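HAD family phosphatase (PDB 2ODA) is of unknown specific function but belongs to a Pseudomonas-specific subfamily of the haloacid dehalogenase (HAD) superfamily, many of whose members are phosphatases. Local coordinates at residues 13-25 with 131-145. Numbering follows the deposited sequence.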
ATOM      1  N   LEU B  13       2.480  13.769 -13.485  1.00  5.68           N
ATOM      2  CA  LEU B  13       2.524  14.199 -14.865  1.00  6.61           C
ATOM      3  C   LEU B  13       2.951  15.670 -15.002  1.00  6.10           C
ATOM      4  O   LEU B  13       4.113  15.961 -15.352  1.00  4.84           O
ATOM      5  CB  LEU B  13       1.190  13.884 -15.570  1.00  5.81           C
ATOM      6  CG  LEU B  13       1.113  14.206 -17.074  1.00  7.39           C
ATOM      7  CD1 LEU B  13       2.045  13.315 -17.970  1.00  4.68           C
ATOM      8  CD2 LEU B  13      -0.339  14.112 -17.505  1.00  5.20           C
ATOM      9  N   SER B  14       2.037  16.584 -14.687  1.00  5.75           N
ATOM     10  CA  SER B  14       2.332  18.025 -14.675  1.00  6.12           C
ATOM     11  C   SER B  14       3.401  18.393 -13.628  1.00  6.20           C
ATOM     12  O   SER B  14       3.352  17.921 -12.474  1.00  6.43           O
ATOM     13  CB  SER B  14       1.022  18.814 -14.450  1.00  6.27           C
ATOM     14  OG  SER B  14       1.273  20.179 -14.164  1.00  8.16           O
ATOM     15  N   GLY B  15       4.362  19.236 -14.011  1.00  6.59           N
ATOM     16  CA  GLY B  15       5.425  19.680 -13.092  1.00  6.66           C
ATOM     17  C   GLY B  15       6.378  18.558 -12.727  1.00  6.77           C
ATOM     18  O   GLY B  15       7.023  18.561 -11.651  1.00  6.37           O
ATOM     19  N   CYS B  16       6.466  17.570 -13.612  1.00  5.55           N
ATOM     20  CA  CYS B  16       7.320  16.432 -13.332  1.00  6.09           C
ATOM     21  C   CYS B  16       7.817  15.799 -14.640  1.00  5.77           C
ATOM     22  O   CYS B  16       8.959  16.038 -15.021  1.00  6.05           O
ATOM     23  CB  CYS B  16       6.590  15.455 -12.398  1.00  6.77           C
ATOM     24  SG  CYS B  16       7.438  13.920 -12.051  1.00  7.05           S
ATOM     25  N   LEU B  17       6.973  15.021 -15.329  1.00  4.83           N
ATOM     26  CA  LEU B  17       7.313  14.509 -16.663  1.00  4.71           C
ATOM     27  C   LEU B  17       7.265  15.627 -17.713  1.00  4.22           C
ATOM     28  O   LEU B  17       8.130  15.728 -18.569  1.00  4.69           O
ATOM     29  CB  LEU B  17       6.346  13.385 -17.060  1.00  4.66           C
ATOM     30  CG  LEU B  17       6.474  12.086 -16.239  1.00  6.03           C
ATOM     31  CD1 LEU B  17       5.263  11.183 -16.513  1.00  5.55           C
ATOM     32  CD2 LEU B  17       7.793  11.402 -16.609  1.00  6.42           C
ATOM     33  N   VAL B  18       6.230  16.455 -17.632  1.00  4.12           N
ATOM     34  CA  VAL B  18       5.986  17.482 -18.627  1.00  4.80           C
ATOM     35  C   VAL B  18       5.616  18.747 -17.854  1.00  5.23           C
ATOM     36  O   VAL B  18       5.559  18.723 -16.622  1.00  5.95           O
ATOM     37  CB  VAL B  18       4.805  17.091 -19.587  1.00  5.25           C
ATOM     38  CG1 VAL B  18       5.146  15.873 -20.480  1.00  5.23           C
ATOM     39  CG2 VAL B  18       3.526  16.811 -18.799  1.00  6.32           C
ATOM     40  N   ASP B  19       5.333  19.833 -18.567  1.00  4.50           N
ATOM     41  CA  ASP B  19       4.744  21.031 -17.947  1.00  5.31           C
ATOM     42  C   ASP B  19       5.608  21.637 -16.827  1.00  6.11           C
ATOM     43  O   ASP B  19       5.164  21.801 -15.672  1.00  7.34           O
ATOM     44  CB  ASP B  19       3.289  20.762 -17.481  1.00  5.04           C
ATOM     45  CG  ASP B  19       2.584  22.037 -17.031  1.00  5.34           C
ATOM     46  OD1 ASP B  19       3.004  23.129 -17.462  1.00  5.31           O
ATOM     47  OD2 ASP B  19       1.633  21.943 -16.251  1.00  6.71           O
ATOM     48  N   PHE B  20       6.852  21.947 -17.163  1.00  4.89           N
ATOM     49  CA  PHE B  20       7.782  22.556 -16.199  1.00  5.68           C
ATOM     50  C   PHE B  20       7.111  23.770 -15.546  1.00  5.86           C
ATOM     51  O   PHE B  20       6.590  24.652 -16.254  1.00  5.62           O
ATOM     52  CB  PHE B  20       9.041  22.991 -16.954  1.00  4.72           C
ATOM     53  CG  PHE B  20      10.148  23.516 -16.084  1.00  5.43           C
ATOM     54  CD1 PHE B  20      11.209  22.688 -15.716  1.00  4.28           C
ATOM     55  CD2 PHE B  20      10.150  24.838 -15.663  1.00  4.94           C
ATOM     56  CE1 PHE B  20      12.276  23.175 -14.943  1.00  5.31           C
ATOM     57  CE2 PHE B  20      11.208  25.340 -14.839  1.00  4.24           C
ATOM     58  CZ  PHE B  20      12.271  24.487 -14.486  1.00  4.80           C
ATOM     59  N   GLY B  21       7.126  23.812 -14.210  1.00  5.62           N
ATOM     60  CA  GLY B  21       6.468  24.891 -13.478  1.00  6.29           C
ATOM     61  C   GLY B  21       4.968  24.767 -13.280  1.00  6.81           C
ATOM     62  O   GLY B  21       4.334  25.732 -12.837  1.00  7.20           O
ATOM     63  N   ALA B  22       4.412  23.586 -13.580  1.00  6.74           N
ATOM     64  CA  ALA B  22       2.979  23.250 -13.359  1.00  7.46           C
ATOM     65  C   ALA B  22       2.048  24.318 -13.928  1.00  7.87           C
ATOM     66  O   ALA B  22       1.117  24.790 -13.256  1.00  7.31           O
ATOM     67  CB  ALA B  22       2.678  23.029 -11.836  1.00  9.18           C
ATOM     68  N   GLN B  23       2.315  24.702 -15.172  1.00  7.35           N
ATOM     69  CA  GLN B  23       1.567  25.811 -15.796  1.00  7.28           C
ATOM     70  C   GLN B  23       0.168  25.439 -16.230  1.00  7.15           C
ATOM     71  O   GLN B  23      -0.682  26.331 -16.421  1.00  7.70           O
ATOM     72  CB  GLN B  23       2.391  26.397 -16.947  1.00  7.77           C
ATOM     73  CG  GLN B  23       3.714  26.965 -16.432  1.00  6.38           C
ATOM     74  CD  GLN B  23       3.476  28.235 -15.633  1.00  9.03           C
ATOM     75  OE1 GLN B  23       3.169  29.273 -16.209  1.00  9.12           O
ATOM     76  NE2 GLN B  23       3.566  28.141 -14.296  1.00  6.57           N
ATOM     77  N   ALA B  24      -0.105  24.140 -16.386  1.00  6.94           N
ATOM     78  CA  ALA B  24      -1.479  23.695 -16.720  1.00  7.13           C
ATOM     79  C   ALA B  24      -2.503  24.161 -15.671  1.00  7.88           C
ATOM     80  O   ALA B  24      -3.698  24.320 -15.973  1.00  8.60           O
ATOM     81  CB  ALA B  24      -1.542  22.178 -16.884  1.00  7.86           C
ATOM     82  N   ALA B  25      -2.045  24.361 -14.440  1.00  7.90           N
ATOM     83  CA  ALA B  25      -2.900  24.902 -13.381  1.00  8.00           C
ATOM     84  C   ALA B  25      -3.328  26.358 -13.606  1.00  8.70           C
ATOM     85  O   ALA B  25      -4.137  26.886 -12.821  1.00  9.05           O
ATOM     86  CB  ALA B  25      -2.207  24.762 -12.008  1.00  9.24           C
ATOM     87  N   LEU B 131      11.506  16.550  -6.845  1.00  6.12           N
ATOM     88  CA  LEU B 131      12.124  17.283  -7.945  1.00  6.70           C
ATOM     89  C   LEU B 131      12.244  18.769  -7.604  1.00  6.98           C
ATOM     90  O   LEU B 131      11.254  19.421  -7.300  1.00  6.86           O
ATOM     91  CB  LEU B 131      11.327  17.064  -9.254  1.00  6.79           C
ATOM     92  CG  LEU B 131      11.332  15.643  -9.856  1.00  6.95           C
ATOM     93  CD1 LEU B 131      10.445  15.552 -11.114  1.00  7.08           C
ATOM     94  CD2 LEU B 131      12.748  15.165 -10.191  1.00  7.13           C
ATOM     95  N   ALA B 132      13.466  19.298  -7.673  1.00  6.75           N
ATOM     96  CA  ALA B 132      13.745  20.632  -7.099  1.00  7.36           C
ATOM     97  C   ALA B 132      13.513  21.828  -8.040  1.00  7.16           C
ATOM     98  O   ALA B 132      13.543  22.976  -7.599  1.00  8.26           O
ATOM     99  CB  ALA B 132      15.155  20.666  -6.561  1.00  7.12           C
ATOM    100  N   SER B 133      13.305  21.571  -9.322  1.00  6.36           N
ATOM    101  CA  SER B 133      13.259  22.662 -10.316  1.00  6.45           C
ATOM    102  C   SER B 133      11.906  22.879 -10.955  1.00  6.28           C
ATOM    103  O   SER B 133      11.523  24.015 -11.243  1.00  5.44           O
ATOM    104  CB  SER B 133      14.280  22.411 -11.435  1.00  5.82           C
ATOM    105  OG  SER B 133      15.614  22.381 -10.915  1.00  8.89           O
ATOM    106  N   CYS B 134      11.217  21.782 -11.253  1.00  6.33           N
ATOM    107  CA  CYS B 134      10.109  21.851 -12.213  1.00  6.92           C
ATOM    108  C   CYS B 134       8.715  21.826 -11.582  1.00  6.70           C
ATOM    109  O   CYS B 134       7.713  21.895 -12.300  1.00  7.55           O
ATOM    110  CB  CYS B 134      10.230  20.714 -13.249  1.00  6.86           C
ATOM    111  SG  CYS B 134      10.224  19.109 -12.494  1.00  8.08           S
ATOM    112  N   GLY B 135       8.648  21.778 -10.254  1.00  6.31           N
ATOM    113  CA  GLY B 135       7.371  21.566  -9.561  1.00  6.01           C
ATOM    114  C   GLY B 135       6.713  22.853  -9.094  1.00  6.28           C
ATOM    115  O   GLY B 135       7.272  23.935  -9.292  1.00  6.72           O
ATOM    116  N   PRO B 136       5.544  22.746  -8.419  1.00  6.41           N
ATOM    117  CA  PRO B 136       4.788  23.942  -8.005  1.00  7.00           C
ATOM    118  C   PRO B 136       5.465  24.847  -6.963  1.00  7.41           C
ATOM    119  O   PRO B 136       5.134  26.034  -6.879  1.00  8.48           O
ATOM    120  CB  PRO B 136       3.455  23.355  -7.462  1.00  7.36           C
ATOM    121  CG  PRO B 136       3.817  21.986  -6.991  1.00  6.52           C
ATOM    122  CD  PRO B 136       4.875  21.501  -8.000  1.00  5.90           C
ATOM    123  N   LEU B 137       6.407  24.320  -6.178  1.00  7.41           N
ATOM    124  CA  LEU B 137       7.128  25.142  -5.196  1.00  6.97           C
ATOM    125  C   LEU B 137       8.043  26.142  -5.892  1.00  7.60           C
ATOM    126  O   LEU B 137       8.364  27.201  -5.340  1.00  8.58           O
ATOM    127  CB  LEU B 137       7.961  24.287  -4.255  1.00  6.46           C
ATOM    128  CG  LEU B 137       7.159  23.438  -3.279  1.00  7.62           C
ATOM    129  CD1 LEU B 137       8.068  22.400  -2.626  1.00  8.52           C
ATOM    130  CD2 LEU B 137       6.514  24.330  -2.231  1.00  6.27           C
ATOM    131  N   CYS B 138       8.465  25.794  -7.099  1.00  6.88           N
ATOM    132  CA  CYS B 138       9.130  26.755  -7.977  1.00  7.51           C
ATOM    133  C   CYS B 138       8.086  27.500  -8.835  1.00  7.21           C
ATOM    134  O   CYS B 138       8.066  28.725  -8.859  1.00  8.51           O
ATOM    135  CB  CYS B 138      10.185  26.038  -8.836  1.00  7.35           C
ATOM    136  SG  CYS B 138      11.433  25.150  -7.830  1.00  9.67           S
ATOM    137  N   GLY B 139       7.238  26.759  -9.540  1.00  6.77           N
ATOM    138  CA  GLY B 139       6.080  27.330 -10.211  1.00  7.09           C
ATOM    139  C   GLY B 139       6.413  28.325 -11.318  1.00  8.05           C
ATOM    140  O   GLY B 139       5.628  29.229 -11.593  1.00  8.92           O
ATOM    141  N   LEU B 140       7.580  28.181 -11.945  1.00  7.65           N
ATOM    142  CA  LEU B 140       7.935  29.090 -13.024  1.00  7.35           C
ATOM    143  C   LEU B 140       7.999  28.357 -14.362  1.00  7.14           C
ATOM    144  O   LEU B 140       8.536  27.234 -14.451  1.00  6.23           O
ATOM    145  CB  LEU B 140       9.257  29.799 -12.729  1.00  8.23           C
ATOM    146  CG  LEU B 140       9.339  30.705 -11.491  1.00  8.63           C
ATOM    147  CD1 LEU B 140      10.742  31.300 -11.429  1.00  9.97           C
ATOM    148  CD2 LEU B 140       8.312  31.798 -11.599  1.00  8.06           C
ATOM    149  N   SER B 141       7.457  28.993 -15.399  1.00  7.27           N
ATOM    150  CA  SER B 141       7.534  28.443 -16.744  1.00  7.50           C
ATOM    151  C   SER B 141       8.997  28.325 -17.167  1.00  7.61           C
ATOM    152  O   SER B 141       9.867  28.990 -16.562  1.00  7.00           O
ATOM    153  CB  SER B 141       6.760  29.360 -17.721  1.00  7.53           C
ATOM    154  OG  SER B 141       7.486  30.578 -17.908  1.00  8.42           O
ATOM    155  N   PRO B 142       9.277  27.514 -18.208  1.00  8.06           N
ATOM    156  CA  PRO B 142      10.639  27.484 -18.745  1.00  9.10           C
ATOM    157  C   PRO B 142      11.205  28.880 -19.031  1.00  9.57           C
ATOM    158  O   PRO B 142      12.335  29.161 -18.636  1.00  8.27           O
ATOM    159  CB  PRO B 142      10.494  26.669 -20.037  1.00  9.57           C
ATOM    160  CG  PRO B 142       9.333  25.725 -19.721  1.00  8.94           C
ATOM    161  CD  PRO B 142       8.383  26.569 -18.929  1.00  7.74           C
ATOM    162  N   SER B 143      10.415  29.758 -19.655  1.00 10.10           N
ATOM    163  CA  SER B 143      10.913  31.105 -19.964  1.00 10.28           C
ATOM    164  C   SER B 143      11.219  31.915 -18.689  1.00 10.20           C
ATOM    165  O   SER B 143      12.255  32.600 -18.611  1.00  9.01           O
ATOM    166  CB  SER B 143       9.959  31.859 -20.905  1.00  9.86           C
ATOM    167  OG  SER B 143       8.694  32.104 -20.297  1.00 12.47           O
ATOM    168  N   GLN B 144      10.348  31.802 -17.684  1.00  9.74           N
ATOM    169  CA  GLN B 144      10.541  32.508 -16.415  1.00 10.37           C
ATOM    170  C   GLN B 144      11.754  31.961 -15.646  1.00 10.07           C
ATOM    171  O   GLN B 144      12.560  32.737 -15.091  1.00  9.70           O
ATOM    172  CB  GLN B 144       9.289  32.408 -15.540  1.00 10.82           C
ATOM    173  CG  GLN B 144       8.090  33.182 -16.092  1.00 12.37           C
ATOM    174  CD  GLN B 144       6.835  32.932 -15.291  1.00 14.97           C
ATOM    175  OE1 GLN B 144       6.561  31.797 -14.873  1.00 13.51           O
ATOM    176  NE2 GLN B 144       6.056  33.996 -15.064  1.00 14.39           N
ATOM    177  N   TRP B 145      11.862  30.633 -15.606  1.00  9.91           N
ATOM    178  CA  TRP B 145      12.996  29.953 -14.986  1.00  9.97           C
ATOM    179  C   TRP B 145      14.304  30.359 -15.655  1.00 10.57           C
ATOM    180  O   TRP B 145      15.302  30.627 -14.978  1.00 10.24           O
ATOM    181  CB  TRP B 145      12.803  28.436 -15.055  1.00 10.09           C
ATOM    182  CG  TRP B 145      13.840  27.613 -14.291  1.00 10.11           C
ATOM    183  CD1 TRP B 145      14.849  26.856 -14.830  1.00  9.14           C
ATOM    184  CD2 TRP B 145      13.911  27.425 -12.866  1.00  9.05           C
ATOM    185  NE1 TRP B 145      15.560  26.230 -13.821  1.00  7.75           N
ATOM    186  CE2 TRP B 145      14.995  26.553 -12.612  1.00  8.37           C
ATOM    187  CE3 TRP B 145      13.156  27.921 -11.773  1.00  6.87           C
ATOM    188  CZ2 TRP B 145      15.362  26.169 -11.307  1.00  8.99           C
ATOM    189  CZ3 TRP B 145      13.520  27.544 -10.487  1.00 10.03           C
ATOM    190  CH2 TRP B 145      14.618  26.679 -10.264  1.00  9.28           C
TER
HETATM  191  O   HOH W   1       2.726  28.776 -11.217  1.00 15.71           O
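Phe20 and Trp145 both hold CG anti to the backbone N, and this torsion (-174° in Phe20) sends the phenyl ring between Cys134 and the start of helix 142-147. There the Phe20 edge meets the Trp145 face in a T-shaped stack. The centroids of the Phe20 ring and the Trp145 five-membered ring lie 4.8 Å apart, with the planes at 62°. Phe20 CZ and CE2 lead, reaching CG and CB of Trp145. Cys134 CA sits over one phenyl face, 3.9 Å from the Phe20 ring centroid, as a CH-pi contact. At the ring edge, Leu140 O lies 3.1 Å from Phe20 CD2. Pro142 CG packs against Phe20 CB.

Gly21 N donates to Cys134 O at 2.8 Å, from above the carbonyl plane. Gly21 CA makes a CA-H...O contact with Leu140 O at 3.3 Å. Gln23 bends at chi2 and returns NE2 to Gly21 O, 2.9 Å away; the acceptor lies in the Gln23 amide plane. A water links that NE2, weakly, to Gly139 O. Asp19 OD2 accepts from Ser14 OG and Ala24 N on opposite faces of the carboxylate, and OD1 from Gln23 N. Farther in, Cys16 SG touches Leu131 CD1 at 3.5 Å.

The contact joins the segment after strand 9-12 to the end of strand 127-131 and the start of helix 142-147. The pi-type turn at 13-17 is consistent with the squiggle of the HAD Rossmann-like fold.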